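Local coordinates for protein gluconate kinase (Lactobacillus acidophilus, PDB 3LL3) that probably phosphorylates a sugar substrate with ATP, as a carbohydrate kinase of the FGGY family, and binds D-xylulose and ATP, at residues T188-Q191 and E192-D195. Numbering follows the deposited sequence.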
loop_
_atom_site.group_PDB
_atom_site.type_symbol
_atom_site.label_atom_id
_atom_site.label_comp_id
_atom_site.label_asym_id
_atom_site.label_seq_id
_atom_site.Cartn_x
_atom_site.Cartn_y
_atom_site.Cartn_z
ATOM N N THR A 188 6.148 45.229 3.831
ATOM C CA THR A 188 6.045 45.792 2.493
ATOM C C THR A 188 6.862 44.902 1.549
ATOM O O THR A 188 7.455 43.926 1.998
ATOM C CB THR A 188 6.492 47.261 2.449
ATOM O OG1 THR A 188 6.192 47.812 1.152
ATOM C CG2 THR A 188 7.971 47.375 2.769
ATOM N N TRP A 189 6.865 45.203 0.254
ATOM C CA TRP A 189 7.586 44.371 -0.712
ATOM C C TRP A 189 9.055 44.258 -0.332
ATOM O O TRP A 189 9.646 45.226 0.126
ATOM C CB TRP A 189 7.461 44.944 -2.126
ATOM C CG TRP A 189 6.047 45.232 -2.528
ATOM C CD1 TRP A 189 5.527 46.440 -2.934
ATOM C CD2 TRP A 189 4.955 44.302 -2.543
ATOM N NE1 TRP A 189 4.181 46.303 -3.204
ATOM C CE2 TRP A 189 3.808 45.005 -2.973
ATOM C CE3 TRP A 189 4.843 42.942 -2.260
ATOM C CZ2 TRP A 189 2.572 44.387 -3.121
ATOM C CZ3 TRP A 189 3.604 42.330 -2.391
ATOM C CH2 TRP A 189 2.490 43.048 -2.823
ATOM N N ASP A 190 9.624 43.064 -0.492
ATOM C CA ASP A 190 11.037 42.824 -0.211
ATOM C C ASP A 190 11.881 43.408 -1.361
ATOM O O ASP A 190 11.766 42.951 -2.504
ATOM C CB ASP A 190 11.287 41.321 -0.067
ATOM C CG ASP A 190 12.681 41.003 0.424
ATOM O OD1 ASP A 190 12.843 40.796 1.639
ATOM O OD2 ASP A 190 13.628 40.983 -0.400
ATOM N N GLN A 191 12.691 44.428 -1.073
ATOM C CA GLN A 191 13.449 45.111 -2.137
ATOM C C GLN A 191 14.393 44.197 -2.914
ATOM O O GLN A 191 14.498 44.283 -4.143
ATOM C CB GLN A 191 14.249 46.295 -1.603
ATOM C CG GLN A 191 14.873 47.130 -2.748
ATOM C CD GLN A 191 13.809 47.814 -3.594
ATOM O OE1 GLN A 191 13.728 47.610 -4.806
ATOM N NE2 GLN A 191 12.970 48.610 -2.950
ATOM N N GLU A 192 15.107 43.349 -2.185
ATOM C CA GLU A 192 15.972 42.345 -2.782
ATOM C C GLU A 192 15.218 41.448 -3.771
ATOM O O GLU A 192 15.694 41.188 -4.874
ATOM C CB GLU A 192 16.620 41.517 -1.672
ATOM C CG GLU A 192 17.699 40.586 -2.128
ATOM C CD GLU A 192 18.430 39.915 -0.962
ATOM O OE1 GLU A 192 18.175 40.281 0.216
ATOM O OE2 GLU A 192 19.269 39.030 -1.236
ATOM N N LEU A 193 14.037 40.968 -3.385
ATOM C CA LEU A 193 13.249 40.122 -4.287
ATOM C C LEU A 193 12.722 40.904 -5.513
ATOM O O LEU A 193 12.678 40.376 -6.630
ATOM C CB LEU A 193 12.096 39.433 -3.526
ATOM C CG LEU A 193 12.481 38.373 -2.486
ATOM C CD1 LEU A 193 11.254 37.811 -1.769
ATOM C CD2 LEU A 193 13.325 37.226 -3.109
ATOM N N LEU A 194 12.314 42.156 -5.305
ATOM C CA LEU A 194 11.879 43.004 -6.410
ATOM C C LEU A 194 13.030 43.187 -7.412
ATOM O O LEU A 194 12.831 43.136 -8.629
ATOM C CB LEU A 194 11.428 44.375 -5.901
ATOM C CG LEU A 194 10.114 44.495 -5.128
ATOM C CD1 LEU A 194 9.956 45.908 -4.594
ATOM C CD2 LEU A 194 8.941 44.107 -6.009
ATOM N N ASP A 195 14.234 43.386 -6.893
ATOM C CA ASP A 195 15.392 43.595 -7.770
ATOM C C ASP A 195 15.694 42.365 -8.626
ATOM O O ASP A 195 15.981 42.486 -9.820
ATOM C CB ASP A 195 16.598 44.055 -6.965
ATOM C CG ASP A 195 16.444 45.493 -6.473
ATOM O OD1 ASP A 195 15.565 46.215 -6.994
ATOM O OD2 ASP A 195 17.175 45.902 -5.554
#
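An Asp N-cap opens the short helix 191-197, where D190 and L193 are joined by a side-chain to backbone bond. CG of D190 stands anti to its own backbone N (chi1 -172°), which swings the carboxylate forward over the first turn. There D190 OD2 takes the amide hydrogen of L193 N at 3.0 Å through its anti lone pair, the one facing away from OD1. Aspartate suits this place because its short side chain can supply an acceptor to an amide of the first turn, which has no helical residue four places back to accept its hydrogen, and its negative charge probably also suits the positive end of the helix dipole. L193 CG lies beside D190 OD2 at 3.5 Å, while the leucine packs on F116 and I120 of helix 116-124. The second carboxylate oxygen, OD1, forms a salt bridge with K123 of that helix; E192, running beside D190, reaches the same lysine through OE1, and the shared lysine probably offsets the repulsion between the two carboxylates. Regular helical bonding starts with L194 N to D190 O at 3.0 Å, nearly in line with the carbonyl, and continues with D195 N to Q191 O at 2.9 Å. On the buried side, L194 CD1 meets W189 CB at 3.6 Å; both side chains also touch L204, and the indole continues onto T179 and I181, a place suited to large apolar groups. Capping bond and the W189-L194 hydrophobic staple (N' to N4) together make an Asp-capped, stapled helix N-terminus.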